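Long-range contacts in putative lipoprotein YcdA (Bacillus subtilis subsp. subtilis str. 168, PDB 4R4G), which is of unknown function but is probably a membrane-attached lipoprotein with an Ig-like N-terminal domain joined to a second domain of mixed helices and strands: residues F62-Q66 with L98-D103; V156-G160 with K213-S217. The contacts are given in a common frame with arbitrary orientation. Residues are numbered along the deposited sequence.

Contact 1. Residues F62-Q66 with L98-D103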
loop_
_atom_site.group_PDB
_atom_site.type_symbol
_atom_site.label_atom_id
_atom_site.label_comp_id
_atom_site.label_asym_id
_atom_site.label_seq_id
_atom_site.Cartn_x
_atom_site.Cartn_y
_atom_site.Cartn_z
ATOM N N PHE A 62 3.479 30.734 -0.971
ATOM C CA PHE A 62 2.684 30.101 -2.022
ATOM C C PHE A 62 1.366 29.633 -1.466
ATOM O O PHE A 62 1.306 29.150 -0.334
ATOM C CB PHE A 62 3.425 28.911 -2.666
ATOM C CG PHE A 62 4.774 29.211 -3.280
ATOM C CD1 PHE A 62 5.918 29.288 -2.486
ATOM C CD2 PHE A 62 4.909 29.371 -4.656
ATOM C CE1 PHE A 62 7.167 29.522 -3.053
ATOM C CE2 PHE A 62 6.164 29.597 -5.224
ATOM C CZ PHE A 62 7.286 29.659 -4.419
ATOM N N THR A 63 0.302 29.789 -2.263
ATOM C CA THR A 63 -1.052 29.338 -1.940
ATOM C C THR A 63 -1.588 28.610 -3.156
ATOM O O THR A 63 -1.235 28.951 -4.292
ATOM C CB THR A 63 -1.969 30.494 -1.496
ATOM O OG1 THR A 63 -2.078 31.434 -2.557
ATOM C CG2 THR A 63 -1.475 31.204 -0.239
ATOM N N LEU A 64 -2.423 27.602 -2.932
ATOM C CA LEU A 64 -3.036 26.904 -4.042
ATOM C C LEU A 64 -4.525 27.015 -3.958
ATOM O O LEU A 64 -5.099 26.862 -2.880
ATOM C CB LEU A 64 -2.629 25.417 -4.079
ATOM C CG LEU A 64 -2.919 24.693 -5.385
ATOM C CD1 LEU A 64 -1.715 24.688 -6.276
ATOM C CD2 LEU A 64 -3.312 23.326 -5.132
ATOM N N TYR A 65 -5.156 27.225 -5.104
ATOM C CA TYR A 65 -6.596 27.243 -5.248
ATOM C C TYR A 65 -6.992 26.083 -6.108
ATOM O O TYR A 65 -6.314 25.784 -7.087
ATOM C CB TYR A 65 -7.095 28.565 -5.849
ATOM C CG TYR A 65 -7.072 29.715 -4.862
ATOM C CD1 TYR A 65 -5.893 30.407 -4.589
ATOM C CD2 TYR A 65 -8.229 30.126 -4.211
ATOM C CE1 TYR A 65 -5.866 31.462 -3.677
ATOM C CE2 TYR A 65 -8.202 31.136 -3.249
ATOM C CZ TYR A 65 -7.023 31.814 -2.997
ATOM O OH TYR A 65 -7.025 32.867 -2.107
ATOM N N GLN A 66 -8.066 25.395 -5.713
ATOM C CA GLN A 66 -8.718 24.343 -6.472
ATOM C C GLN A 66 -10.037 24.925 -6.839
ATOM O O GLN A 66 -10.820 25.274 -5.945
ATOM C CB GLN A 66 -8.844 23.081 -5.646
ATOM C CG GLN A 66 -9.455 21.945 -6.392
ATOM C CD GLN A 66 -9.705 20.844 -5.438
ATOM O OE1 GLN A 66 -8.852 19.988 -5.219
ATOM N NE2 GLN A 66 -10.863 20.889 -4.810
ATOM N N LEU A 98 6.489 21.938 -2.715
ATOM C CA LEU A 98 5.318 22.485 -2.050
ATOM C C LEU A 98 4.255 21.419 -2.068
ATOM O O LEU A 98 4.188 20.629 -3.006
ATOM C CB LEU A 98 4.819 23.783 -2.702
ATOM C CG LEU A 98 5.828 24.856 -3.056
ATOM C CD1 LEU A 98 5.232 25.793 -4.053
ATOM C CD2 LEU A 98 6.335 25.611 -1.808
ATOM N N PHE A 99 3.455 21.353 -1.013
ATOM C CA PHE A 99 2.457 20.311 -0.838
ATOM C C PHE A 99 1.111 20.926 -0.476
ATOM O O PHE A 99 1.037 21.800 0.396
ATOM C CB PHE A 99 2.926 19.340 0.258
ATOM C CG PHE A 99 4.278 18.708 0.020
ATOM C CD1 PHE A 99 5.445 19.369 0.379
ATOM C CD2 PHE A 99 4.381 17.419 -0.497
ATOM C CE1 PHE A 99 6.692 18.789 0.154
ATOM C CE2 PHE A 99 5.628 16.840 -0.724
ATOM C CZ PHE A 99 6.774 17.536 -0.415
ATOM N N PHE A 100 0.050 20.476 -1.161
ATOM C CA PHE A 100 -1.288 21.006 -0.981
ATOM C C PHE A 100 -2.314 19.912 -1.033
ATOM O O PHE A 100 -2.241 19.050 -1.900
ATOM C CB PHE A 100 -1.605 22.054 -2.058
ATOM C CG PHE A 100 -0.689 23.253 -2.059
ATOM C CD1 PHE A 100 -0.882 24.297 -1.164
ATOM C CD2 PHE A 100 0.363 23.344 -2.965
ATOM C CE1 PHE A 100 -0.027 25.399 -1.155
ATOM C CE2 PHE A 100 1.208 24.455 -2.968
ATOM C CZ PHE A 100 1.019 25.465 -2.050
ATOM N N VAL A 101 -3.289 19.976 -0.125
ATOM C CA VAL A 101 -4.385 19.017 -0.038
ATOM C C VAL A 101 -5.354 19.337 -1.175
ATOM O O VAL A 101 -5.901 20.439 -1.213
ATOM C CB VAL A 101 -5.068 19.076 1.359
ATOM C CG1 VAL A 101 -6.158 18.030 1.483
ATOM C CG2 VAL A 101 -4.050 18.947 2.484
ATOM N N VAL A 102 -5.546 18.374 -2.092
ATOM C CA VAL A 102 -6.375 18.499 -3.300
ATOM C C VAL A 102 -7.235 17.254 -3.576
ATOM O O VAL A 102 -6.881 16.129 -3.218
ATOM C CB VAL A 102 -5.496 18.783 -4.567
ATOM C CG1 VAL A 102 -4.834 20.148 -4.501
ATOM C CG2 VAL A 102 -4.455 17.677 -4.822
ATOM N N ASP A 103 -8.330 17.483 -4.294
ATOM C CA ASP A 103 -9.224 16.491 -4.871
ATOM C C ASP A 103 -8.666 16.255 -6.292
ATOM O O ASP A 103 -8.507 17.211 -7.047
ATOM C CB ASP A 103 -10.678 17.006 -4.853
ATOM C CG ASP A 103 -11.224 17.251 -3.454
ATOM O OD1 ASP A 103 -11.476 16.266 -2.738
ATOM O OD2 ASP A 103 -11.455 18.432 -3.094
#
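The carboxamide of Gln-66 makes two hydrogen bonds to a single residue, Asp-103. Gln-66 OE1 accepts from the backbone Asp-103 N at 2.7 Å (N-H...O angle 163°), and Gln-66 NE2 donates to the side-chain Asp-103 OD2 at 3.1 Å (165°). With chi1 and chi2 both t, Gln-66 is extended enough to reach across from its own strand, and Gln-66 OE1 also lies 3.5 Å from Val-102 CA. Inward from this pair the contact is apolar. Leu-64 CB sits over one face of the Phe-100 ring, 3.6 Å from its centroid and 15° off the normal, a CH-pi contact, while Leu-64 CD2 meets Val-102 CG1 at 3.6 Å. At the far end the roles reverse: Leu-98 CD1 lies 3.7 Å from the centroid of the Phe-62 ring, 20° off the normal. The strand axes approach to 8.1 Å at 26°, too far apart for backbone pairing, and alternate residues (Phe-62, Leu-64 and Gln-66) point their CA-to-CB bonds toward the other segment. This is face-to-face packing in the beta-sandwich of the Ig-like domain: strand 62-66 bonds within its sheet to strands 69-71 and 107-112, and strand 93-102 pairs with strand 39-48 in the other. Side-chain packing thus joins the segments, an aliphatic-aromatic interior closed at one end by the Gln-66 amide, bonded to both backbone NH and carboxylate of Asp-103.

Contact 2. Residues V156-G160 with K213-S217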
loop_
_atom_site.group_PDB
_atom_site.type_symbol
_atom_site.label_atom_id
_atom_site.label_comp_id
_atom_site.label_asym_id
_atom_site.label_seq_id
_atom_site.Cartn_x
_atom_site.Cartn_y
_atom_site.Cartn_z
ATOM N N VAL A 156 -0.457 -15.712 -5.086
ATOM C CA VAL A 156 0.459 -16.845 -5.209
ATOM C C VAL A 156 0.601 -17.633 -3.903
ATOM O O VAL A 156 0.616 -18.862 -3.969
ATOM C CB VAL A 156 1.850 -16.464 -5.785
ATOM C CG1 VAL A 156 1.710 -15.778 -7.137
ATOM C CG2 VAL A 156 2.659 -15.603 -4.827
ATOM N N LEU A 157 0.713 -16.957 -2.743
ATOM C CA LEU A 157 0.925 -17.623 -1.463
ATOM C C LEU A 157 -0.303 -18.152 -0.811
ATOM O O LEU A 157 -0.255 -19.256 -0.282
ATOM C CB LEU A 157 1.575 -16.700 -0.435
ATOM C CG LEU A 157 2.956 -16.155 -0.688
ATOM C CD1 LEU A 157 3.333 -15.247 0.434
ATOM C CD2 LEU A 157 3.972 -17.262 -0.842
ATOM N N LEU A 158 -1.355 -17.334 -0.697
ATOM C CA LEU A 158 -2.537 -17.728 0.063
ATOM C C LEU A 158 -3.624 -18.352 -0.785
ATOM O O LEU A 158 -4.283 -19.279 -0.319
ATOM C CB LEU A 158 -3.085 -16.508 0.817
ATOM C CG LEU A 158 -2.185 -16.026 1.957
ATOM C CD1 LEU A 158 -2.419 -14.623 2.254
ATOM C CD2 LEU A 158 -2.377 -16.851 3.208
ATOM N N PHE A 159 -3.815 -17.864 -2.009
ATOM C CA PHE A 159 -4.880 -18.363 -2.867
ATOM C C PHE A 159 -4.435 -19.473 -3.792
ATOM O O PHE A 159 -5.283 -20.110 -4.411
ATOM C CB PHE A 159 -5.475 -17.212 -3.697
ATOM C CG PHE A 159 -6.179 -16.124 -2.915
ATOM C CD1 PHE A 159 -6.534 -16.312 -1.584
ATOM C CD2 PHE A 159 -6.485 -14.908 -3.511
ATOM C CE1 PHE A 159 -7.192 -15.311 -0.873
ATOM C CE2 PHE A 159 -7.125 -13.902 -2.793
ATOM C CZ PHE A 159 -7.476 -14.111 -1.480
ATOM N N GLY A 160 -3.130 -19.694 -3.903
ATOM C CA GLY A 160 -2.569 -20.688 -4.816
ATOM C C GLY A 160 -2.803 -20.325 -6.275
ATOM O O GLY A 160 -2.568 -21.137 -7.163
ATOM N N LYS A 213 -5.796 -23.304 0.553
ATOM C CA LYS A 213 -5.592 -22.320 -0.519
ATOM C C LYS A 213 -6.774 -22.249 -1.492
ATOM O O LYS A 213 -7.139 -21.155 -1.906
ATOM C CB LYS A 213 -4.304 -22.604 -1.307
ATOM C CG LYS A 213 -3.032 -22.330 -0.525
ATOM C CD LYS A 213 -1.849 -22.272 -1.436
ATOM C CE LYS A 213 -0.580 -22.285 -0.635
ATOM N NZ LYS A 213 0.570 -21.803 -1.448
ATOM N N GLU A 214 -7.383 -23.383 -1.836
ATOM C CA GLU A 214 -8.514 -23.364 -2.758
ATOM C C GLU A 214 -9.711 -22.713 -2.079
ATOM O O GLU A 214 -10.399 -21.908 -2.713
ATOM C CB GLU A 214 -8.853 -24.754 -3.295
ATOM C CG GLU A 214 -9.495 -24.681 -4.675
ATOM C CD GLU A 214 -10.668 -25.622 -4.905
ATOM O OE1 GLU A 214 -10.462 -26.861 -4.911
ATOM O OE2 GLU A 214 -11.793 -25.109 -5.117
ATOM N N GLY A 215 -9.884 -23.001 -0.783
ATOM C CA GLY A 215 -10.936 -22.427 0.047
ATOM C C GLY A 215 -10.796 -20.923 0.171
ATOM O O GLY A 215 -11.759 -20.191 -0.066
ATOM N N LEU A 216 -9.580 -20.442 0.491
ATOM C CA LEU A 216 -9.321 -19.016 0.640
ATOM C C LEU A 216 -9.488 -18.288 -0.674
ATOM O O LEU A 216 -10.053 -17.203 -0.673
ATOM C CB LEU A 216 -7.933 -18.740 1.233
ATOM C CG LEU A 216 -7.631 -19.313 2.633
ATOM C CD1 LEU A 216 -6.221 -18.974 3.058
ATOM C CD2 LEU A 216 -8.588 -18.792 3.693
ATOM N N SER A 217 -9.070 -18.886 -1.797
ATOM C CA SER A 217 -9.176 -18.260 -3.125
ATOM C C SER A 217 -10.610 -17.912 -3.486
ATOM O O SER A 217 -10.838 -16.923 -4.174
ATOM C CB SER A 217 -8.578 -19.156 -4.212
ATOM O OG SER A 217 -9.485 -20.156 -4.645
#
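Phe-159 and Lys-213 have the largest areas covered, 80 and 75 Å² of the 340 Å² buried in all. Lys-213 runs its extended side chain (chi2 to chi4 all t) beneath the backbone that leaves helix 145-157: Lys-213 CG lies 3.3 Å from Leu-158 O, and Lys-213 NZ makes a weak hydrogen bond to Leu-157 O at 2.9 Å. The same amine also bonds Asn-182 OD1 on helix 174-192, so the lysine links three helices of the C-terminal, DUF5105-family domain. A further approach, Lys-213 CA to Leu-158 O at 3.3 Å, has the geometry of a CA-H...O contact. Just beyond the helix, Gly-160 adopts positive phi (66°), and an ideal CB there would come only 3.4 Å from Lys-213 CD. Phe-159 packs against the last turns of helix 203-219, with Phe-159 CB 3.7 Å from Ser-217 CB and Phe-159 CD1 4.0 Å from Leu-216 CB. Leu-216, third with 51 Å² covered, also brings Leu-216 CD1 to 4.4 Å from Leu-158 CD2.

How the contacts relate
Both contacts are largely buried, but they belong to different domains: their centres are 43 Å apart, on opposite sides of the chain's centre, and their nearest atoms are about 30 Å from each other. They share no element and follow one another along the chain. Contact 1 joins two strands from facing sheets, whereas contact 2 joins the exit of one helix to another helix. In contact 1 main chains stay well apart (the nearest pair, Leu-64 CA and Phe-100 CA, is 6.9 Å apart) and rings meet methyl or methylene groups; in contact 2 Phe-159 CA and Ser-217 CA come within 4.3 Å, and backbone carbonyls take much of the contact. Contact 2 reaches the surface at Gly-160, while none of the touching residues of contact 1 is fully exposed.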